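Local coordinates for protein SOXX (Paracoccus pantotrophus, PDB 2C1D) that forms the cytochrome c-type partner in the SoxXA complex, a heme enzyme that initiates chemotrophic sulfur oxidation, and probably transfers electrons through its heme c, at residues Ser18-Pro23 with Asn121-Glu126; Gly24-Gly29 with Val128-Val133. All blocks are in the same frame, centred on the assembly; numbering follows the deposited sequence.

Contact 1 of 2, residues Ser18-Pro23 with Asn121-Glu126; sequences SLTGAP and NAQQIE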
ATOM      1  N   SER B  18     -30.169 -12.473 -18.806  1.00 33.82           N
ATOM      2  CA  SER B  18     -29.976 -12.789 -17.390  1.00 33.36           C
ATOM      3  C   SER B  18     -28.888 -13.823 -17.270  1.00 32.77           C
ATOM      4  O   SER B  18     -28.815 -14.772 -18.066  1.00 33.46           O
ATOM      5  CB  SER B  18     -31.260 -13.348 -16.776  1.00 33.99           C
ATOM      6  OG  SER B  18     -31.083 -13.677 -15.409  1.00 31.11           O
ATOM      7  N   LEU B  19     -28.014 -13.608 -16.297  1.00 31.41           N
ATOM      8  CA  LEU B  19     -26.932 -14.530 -16.002  1.00 30.37           C
ATOM      9  C   LEU B  19     -27.440 -15.823 -15.377  1.00 29.49           C
ATOM     10  O   LEU B  19     -26.706 -16.813 -15.384  1.00 28.82           O
ATOM     11  CB  LEU B  19     -25.917 -13.892 -15.059  1.00 29.98           C
ATOM     12  CG  LEU B  19     -25.114 -12.689 -15.550  1.00 30.25           C
ATOM     13  CD1 LEU B  19     -24.192 -12.219 -14.455  1.00 30.30           C
ATOM     14  CD2 LEU B  19     -24.324 -13.047 -16.791  1.00 30.63           C
ATOM     15  N   THR B  20     -28.661 -15.802 -14.824  1.00 29.46           N
ATOM     16  CA  THR B  20     -29.247 -16.970 -14.155  1.00 29.15           C
ATOM     17  C   THR B  20     -30.602 -17.460 -14.676  1.00 29.41           C
ATOM     18  O   THR B  20     -30.940 -18.623 -14.463  1.00 29.25           O
ATOM     19  CB  THR B  20     -29.439 -16.709 -12.654  1.00 28.63           C
ATOM     20  OG1 THR B  20     -30.364 -15.634 -12.464  1.00 27.84           O
ATOM     21  CG2 THR B  20     -28.138 -16.272 -11.978  1.00 28.81           C
ATOM     22  N   GLY B  21     -31.384 -16.584 -15.295  1.00 29.53           N
ATOM     23  CA  GLY B  21     -32.783 -16.867 -15.588  1.00 29.53           C
ATOM     24  C   GLY B  21     -33.746 -16.616 -14.443  1.00 29.80           C
ATOM     25  O   GLY B  21     -34.943 -16.868 -14.558  1.00 28.80           O
ATOM     26  N   ALA B  22     -33.239 -16.131 -13.313  1.00 29.44           N
ATOM     27  CA  ALA B  22     -34.078 -15.914 -12.150  1.00 30.32           C
ATOM     28  C   ALA B  22     -34.078 -14.420 -11.848  1.00 30.67           C
ATOM     29  O   ALA B  22     -33.035 -13.779 -11.942  1.00 30.60           O
ATOM     30  CB  ALA B  22     -33.557 -16.699 -10.961  1.00 30.09           C
ATOM     31  N   PRO B  23     -35.221 -13.870 -11.448  1.00 31.93           N
ATOM     32  CA  PRO B  23     -35.302 -12.439 -11.127  1.00 32.03           C
ATOM     33  C   PRO B  23     -34.301 -12.058 -10.040  1.00 31.97           C
ATOM     34  O   PRO B  23     -34.142 -12.829  -9.110  1.00 31.56           O
ATOM     35  CB  PRO B  23     -36.731 -12.276 -10.580  1.00 32.43           C
ATOM     36  CG  PRO B  23     -37.492 -13.481 -11.057  1.00 33.81           C
ATOM     37  CD  PRO B  23     -36.501 -14.567 -11.227  1.00 32.60           C
ATOM     38  N   ASN B 121     -21.147 -14.439  -7.335  1.00 26.37           N
ATOM     39  CA  ASN B 121     -21.766 -15.461  -8.187  1.00 26.68           C
ATOM     40  C   ASN B 121     -22.842 -14.818  -9.095  1.00 26.62           C
ATOM     41  O   ASN B 121     -23.132 -13.642  -8.967  1.00 27.87           O
ATOM     42  CB  ASN B 121     -22.255 -16.675  -7.367  1.00 26.51           C
ATOM     43  CG  ASN B 121     -23.392 -16.355  -6.410  1.00 26.73           C
ATOM     44  OD1 ASN B 121     -23.424 -16.818  -5.239  1.00 26.65           O
ATOM     45  ND2 ASN B 121     -24.350 -15.614  -6.891  1.00 21.97           N
ATOM     46  N   ALA B 122     -23.428 -15.581 -10.003  1.00 26.80           N
ATOM     47  CA  ALA B 122     -24.331 -15.007 -11.038  1.00 26.26           C
ATOM     48  C   ALA B 122     -25.599 -14.403 -10.482  1.00 26.16           C
ATOM     49  O   ALA B 122     -26.029 -13.351 -10.932  1.00 26.04           O
ATOM     50  CB  ALA B 122     -24.651 -16.029 -12.101  1.00 25.74           C
ATOM     51  N   GLN B 123     -26.204 -15.056  -9.490  1.00 25.44           N
ATOM     52  CA  GLN B 123     -27.416 -14.540  -8.875  1.00 25.47           C
ATOM     53  C   GLN B 123     -27.114 -13.287  -8.061  1.00 25.59           C
ATOM     54  O   GLN B 123     -27.949 -12.384  -8.000  1.00 25.26           O
ATOM     55  CB  GLN B 123     -28.103 -15.591  -7.974  1.00 24.75           C
ATOM     56  CG  GLN B 123     -29.469 -15.168  -7.453  1.00 24.92           C
ATOM     57  CD  GLN B 123     -30.441 -14.828  -8.568  1.00 26.34           C
ATOM     58  OE1 GLN B 123     -31.138 -13.787  -8.529  1.00 28.49           O
ATOM     59  NE2 GLN B 123     -30.480 -15.681  -9.575  1.00 22.56           N
ATOM     60  N   GLN B 124     -25.939 -13.233  -7.433  1.00 24.99           N
ATOM     61  CA  GLN B 124     -25.530 -12.024  -6.697  1.00 25.19           C
ATOM     62  C   GLN B 124     -25.471 -10.818  -7.644  1.00 25.75           C
ATOM     63  O   GLN B 124     -25.961  -9.737  -7.301  1.00 24.85           O
ATOM     64  CB  GLN B 124     -24.177 -12.238  -6.008  1.00 25.56           C
ATOM     65  CG  GLN B 124     -24.363 -13.076  -4.721  1.00 25.20           C
ATOM     66  CD  GLN B 124     -23.077 -13.532  -4.102  1.00 25.32           C
ATOM     67  OE1 GLN B 124     -22.070 -13.596  -4.761  1.00 24.28           O
ATOM     68  NE2 GLN B 124     -23.123 -13.871  -2.828  1.00 25.76           N
ATOM     69  N   ILE B 125     -24.926 -11.033  -8.838  1.00 26.36           N
ATOM     70  CA  ILE B 125     -24.888  -9.978  -9.854  1.00 27.98           C
ATOM     71  C   ILE B 125     -26.313  -9.535 -10.182  1.00 28.35           C
ATOM     72  O   ILE B 125     -26.588  -8.344 -10.240  1.00 29.99           O
ATOM     73  CB  ILE B 125     -24.167 -10.427 -11.172  1.00 27.78           C
ATOM     74  CG1 ILE B 125     -22.740 -10.919 -10.942  1.00 30.02           C
ATOM     75  CG2 ILE B 125     -24.203  -9.283 -12.235  1.00 28.20           C
ATOM     76  CD1 ILE B 125     -21.739  -9.920 -10.694  1.00 31.71           C
ATOM     77  N   GLU B 126     -27.219 -10.489 -10.401  1.00 28.30           N
ATOM     78  CA  GLU B 126     -28.600 -10.171 -10.760  1.00 27.98           C
ATOM     79  C   GLU B 126     -29.295  -9.396  -9.646  1.00 28.75           C
ATOM     80  O   GLU B 126     -30.092  -8.480  -9.915  1.00 28.17           O
ATOM     81  CB  GLU B 126     -29.389 -11.449 -11.095  1.00 28.31           C
ATOM     82  CG  GLU B 126     -28.921 -12.140 -12.377  1.00 27.46           C
ATOM     83  CD  GLU B 126     -29.057 -11.291 -13.625  1.00 25.25           C
ATOM     84  OE1 GLU B 126     -30.048 -10.542 -13.725  1.00 27.67           O
ATOM     85  OE2 GLU B 126     -28.174 -11.365 -14.507  1.00 27.78           O
TER
HETATM   86  O   HOH W   1     -32.249 -12.230 -13.880  1.00 29.25           O
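Glu126 reaches from the first turns of helix 122-133 to the backbone of Leu19, whose N donates to OE2 at 2.9 Å. The N-H points almost straight at the oxygen (172°) but arrives from above the carboxylate plane, 55° out of it. The glutamate chain, bent at chi2 (-61°), slides past Thr20 in the opposite direction, and its OE2 also forms a salt bridge with Arg76 of helix 72-81, so that one oxygen serves both a backbone amide and a guanidinium group. An alanine here would probably leave the Leu19 amide and Arg76 without their shared acceptor and cost the water at OE1 one of its partners.

The tight part lies on the buried side. Leu19 CB rests on Ala122 CB, and its CD1 touches Ile125 CG2 at 3.7 Å, while Thr20 CG2 packs 3.5 Å from the same Ala122 CB. Toward Ala22 the contact becomes more open and wetter. A water bridges the segments there, donating to Glu126 OE1 (2.8 Å) and to Ala22 O. The Ser18 hydroxyl, anti to its own backbone N, accepts from Thr20 N and Gly21 N in an ST turn and ST motif; Thr20 OG1 repeats the ST turn with Ala22 N. The two hydroxyls thus take up backbone N-H groups of the loop and brace its turn from within. The partly exposed Gln123 side chain crosses Thr20 at about a right angle.

The loop thus lies across the start of helix 122-133 and leads toward helix 26-33, while Leu19 touches Arg76 and Ile125 touches Val79, both on helix 72-81.

Contact 2 of 2, residues Gly24-Gly29 with Val128-Val133; sequences GNPEEG and VVAFLV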
ATOM      1  N   GLY B  24     -33.651 -10.901 -10.161  1.00 32.37           N
ATOM      2  CA  GLY B  24     -32.960 -10.256  -9.045  1.00 31.97           C
ATOM      3  C   GLY B  24     -33.815  -9.849  -7.837  1.00 32.31           C
ATOM      4  O   GLY B  24     -34.959  -9.390  -7.938  1.00 32.52           O
ATOM      5  N   ASN B  25     -33.236 -10.032  -6.664  1.00 32.13           N
ATOM      6  CA  ASN B  25     -33.837  -9.673  -5.409  1.00 32.97           C
ATOM      7  C   ASN B  25     -33.090  -8.422  -4.912  1.00 32.91           C
ATOM      8  O   ASN B  25     -31.944  -8.519  -4.452  1.00 32.83           O
ATOM      9  CB  ASN B  25     -33.657 -10.838  -4.447  1.00 33.18           C
ATOM     10  CG  ASN B  25     -34.243 -10.579  -3.064  1.00 36.08           C
ATOM     11  OD1 ASN B  25     -34.725 -11.507  -2.414  1.00 41.19           O
ATOM     12  ND2 ASN B  25     -34.200  -9.333  -2.604  1.00 36.70           N
ATOM     13  N   PRO B  26     -33.710  -7.252  -5.011  1.00 33.18           N
ATOM     14  CA  PRO B  26     -33.010  -5.996  -4.688  1.00 33.09           C
ATOM     15  C   PRO B  26     -32.573  -5.852  -3.229  1.00 33.11           C
ATOM     16  O   PRO B  26     -31.525  -5.247  -2.990  1.00 32.94           O
ATOM     17  CB  PRO B  26     -34.031  -4.912  -5.050  1.00 32.89           C
ATOM     18  CG  PRO B  26     -35.333  -5.589  -5.019  1.00 33.78           C
ATOM     19  CD  PRO B  26     -35.102  -7.016  -5.443  1.00 33.15           C
ATOM     20  N   GLU B  27     -33.338  -6.376  -2.281  1.00 33.95           N
ATOM     21  CA  GLU B  27     -32.944  -6.294  -0.867  1.00 34.95           C
ATOM     22  C   GLU B  27     -31.636  -7.051  -0.654  1.00 34.13           C
ATOM     23  O   GLU B  27     -30.777  -6.578   0.076  1.00 32.67           O
ATOM     24  CB  GLU B  27     -33.990  -6.880   0.069  1.00 35.77           C
ATOM     25  CG  GLU B  27     -35.265  -6.059   0.201  1.00 41.01           C
ATOM     26  CD  GLU B  27     -36.388  -6.804   0.935  1.00 47.08           C
ATOM     27  OE1 GLU B  27     -37.352  -6.129   1.357  1.00 51.24           O
ATOM     28  OE2 GLU B  27     -36.325  -8.059   1.091  1.00 52.00           O
ATOM     29  N   GLU B  28     -31.501  -8.223  -1.294  1.00 33.44           N
ATOM     30  CA  GLU B  28     -30.244  -8.977  -1.249  1.00 33.13           C
ATOM     31  C   GLU B  28     -29.171  -8.192  -1.990  1.00 31.61           C
ATOM     32  O   GLU B  28     -28.053  -8.132  -1.534  1.00 31.18           O
ATOM     33  CB  GLU B  28     -30.405 -10.410  -1.817  1.00 33.89           C
ATOM     34  CG  GLU B  28     -29.149 -11.297  -1.698  1.00 37.52           C
ATOM     35  CD  GLU B  28     -28.788 -11.717  -0.263  1.00 41.31           C
ATOM     36  OE1 GLU B  28     -29.582 -11.436   0.674  1.00 41.95           O
ATOM     37  OE2 GLU B  28     -27.693 -12.329  -0.072  1.00 42.65           O
ATOM     38  N   GLY B  29     -29.510  -7.579  -3.117  1.00 30.07           N
ATOM     39  CA  GLY B  29     -28.622  -6.636  -3.782  1.00 29.44           C
ATOM     40  C   GLY B  29     -27.992  -5.614  -2.815  1.00 28.77           C
ATOM     41  O   GLY B  29     -26.786  -5.392  -2.821  1.00 27.79           O
ATOM     42  N   VAL B 128     -27.758  -7.422  -7.428  1.00 29.27           N
ATOM     43  CA  VAL B 128     -27.181  -6.086  -7.379  1.00 29.36           C
ATOM     44  C   VAL B 128     -27.841  -5.244  -8.488  1.00 29.85           C
ATOM     45  O   VAL B 128     -28.304  -4.154  -8.234  1.00 30.58           O
ATOM     46  CB  VAL B 128     -25.667  -6.128  -7.542  1.00 29.23           C
ATOM     47  CG1 VAL B 128     -25.098  -4.718  -7.834  1.00 29.18           C
ATOM     48  CG2 VAL B 128     -25.024  -6.725  -6.267  1.00 29.70           C
ATOM     49  N   VAL B 129     -27.919  -5.795  -9.693  1.00 30.14           N
ATOM     50  CA  VAL B 129     -28.561  -5.127 -10.828  1.00 30.48           C
ATOM     51  C   VAL B 129     -29.996  -4.696 -10.509  1.00 31.20           C
ATOM     52  O   VAL B 129     -30.383  -3.572 -10.832  1.00 31.21           O
ATOM     53  CB  VAL B 129     -28.540  -6.006 -12.089  1.00 29.71           C
ATOM     54  CG1 VAL B 129     -29.442  -5.443 -13.183  1.00 30.66           C
ATOM     55  CG2 VAL B 129     -27.143  -6.141 -12.621  1.00 30.56           C
ATOM     56  N   ALA B 130     -30.766  -5.573  -9.870  1.00 31.24           N
ATOM     57  CA  ALA B 130     -32.160  -5.299  -9.566  1.00 31.59           C
ATOM     58  C   ALA B 130     -32.274  -4.112  -8.616  1.00 32.64           C
ATOM     59  O   ALA B 130     -33.223  -3.322  -8.699  1.00 32.02           O
ATOM     60  CB  ALA B 130     -32.828  -6.508  -8.965  1.00 31.91           C
ATOM     61  N   PHE B 131     -31.302  -3.971  -7.720  1.00 32.64           N
ATOM     62  CA  PHE B 131     -31.294  -2.806  -6.859  1.00 33.71           C
ATOM     63  C   PHE B 131     -30.889  -1.559  -7.644  1.00 33.43           C
ATOM     64  O   PHE B 131     -31.505  -0.523  -7.476  1.00 34.36           O
ATOM     65  CB  PHE B 131     -30.403  -2.974  -5.636  1.00 33.35           C
ATOM     66  CG  PHE B 131     -30.395  -1.771  -4.769  1.00 33.83           C
ATOM     67  CD1 PHE B 131     -31.501  -1.471  -3.987  1.00 34.21           C
ATOM     68  CD2 PHE B 131     -29.315  -0.890  -4.787  1.00 34.11           C
ATOM     69  CE1 PHE B 131     -31.524  -0.330  -3.213  1.00 35.15           C
ATOM     70  CE2 PHE B 131     -29.323   0.245  -4.003  1.00 33.08           C
ATOM     71  CZ  PHE B 131     -30.421   0.526  -3.210  1.00 33.73           C
ATOM     72  N   LEU B 132     -29.879  -1.672  -8.501  1.00 33.58           N
ATOM     73  CA  LEU B 132     -29.395  -0.536  -9.260  1.00 34.26           C
ATOM     74  C   LEU B 132     -30.497   0.047 -10.154  1.00 35.20           C
ATOM     75  O   LEU B 132     -30.552   1.250 -10.374  1.00 34.59           O
ATOM     76  CB  LEU B 132     -28.186  -0.919 -10.101  1.00 33.81           C
ATOM     77  CG  LEU B 132     -26.898  -1.235  -9.325  1.00 32.91           C
ATOM     78  CD1 LEU B 132     -25.924  -1.925 -10.224  1.00 31.70           C
ATOM     79  CD2 LEU B 132     -26.263   0.004  -8.727  1.00 33.40           C
ATOM     80  N   VAL B 133     -31.372  -0.815 -10.665  1.00 35.61           N
ATOM     81  CA  VAL B 133     -32.476  -0.361 -11.504  1.00 36.64           C
ATOM     82  C   VAL B 133     -33.434   0.554 -10.720  1.00 36.99           C
ATOM     83  O   VAL B 133     -34.030   1.438 -11.309  1.00 37.52           O
ATOM     84  CB  VAL B 133     -33.210  -1.584 -12.174  1.00 36.68           C
ATOM     85  CG1 VAL B 133     -34.555  -1.193 -12.757  1.00 38.18           C
ATOM     86  CG2 VAL B 133     -32.332  -2.188 -13.259  1.00 36.06           C
TER
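Pro26 and Phe131 lie where helix 26-33 comes close to helix 122-133, their CA atoms only 4.2 Å apart. The apolar contacts are small. Pro26 CB meets Phe131 CB at 4.2 Å, and Pro26 CD lies at the same distance from Ala130 CB. Phe131 CG stands anti to the backbone N (chi1 180°), and the ring continues toward Val30 and Met33 further along helix 26-33.

Contacts of side chain with backbone form a second group. The methyl of Ala130 fits against the peptide of Gly24, CB to C 3.7 Å. Phe131 CB approaches Pro26 O equally closely, and its CG and CD1 also lie near that oxygen, which stands obliquely to the ring.

Backbone packs on backbone at Gly29, whose CA lies 3.8 Å from Val128 N. A side chain at either glycine would meet the opposite helix, as a beta carbon on Gly24 would run into Ala130 CB and one on Gly29 would press on Val128 CA and Phe131 CB.

Polar support comes from Asp127, which accepts a hydrogen bond from Asn25 N at the N-cap of helix 26-33. Val128 and Leu132 of helix 122-133 touch heme c. Close packing of the N- and C-terminal helices through a glycine, beside the heme, is the hallmark of the cytochrome c fold.

Both contacts use helix 122-133, contact 1 its first turns and contact 2 the turns that follow, and their centres are 10 Å apart. The facing segments are consecutive in the chain: residues 18-29 reach the helix at its start and then cross it, Pro26 by Phe131 and Gly29 back by Val128, and Gly24 CA packs against Glu126 CB where the two contacts meet. Each is partly buried, but the chemistry differs. Contact 1 joins a loop to the helix through a charged side chain, a water and a few methyl groups. Contact 2 joins two helices by apolar and glycine packing without a cross-segment hydrogen bond, and it lies nearer the heme.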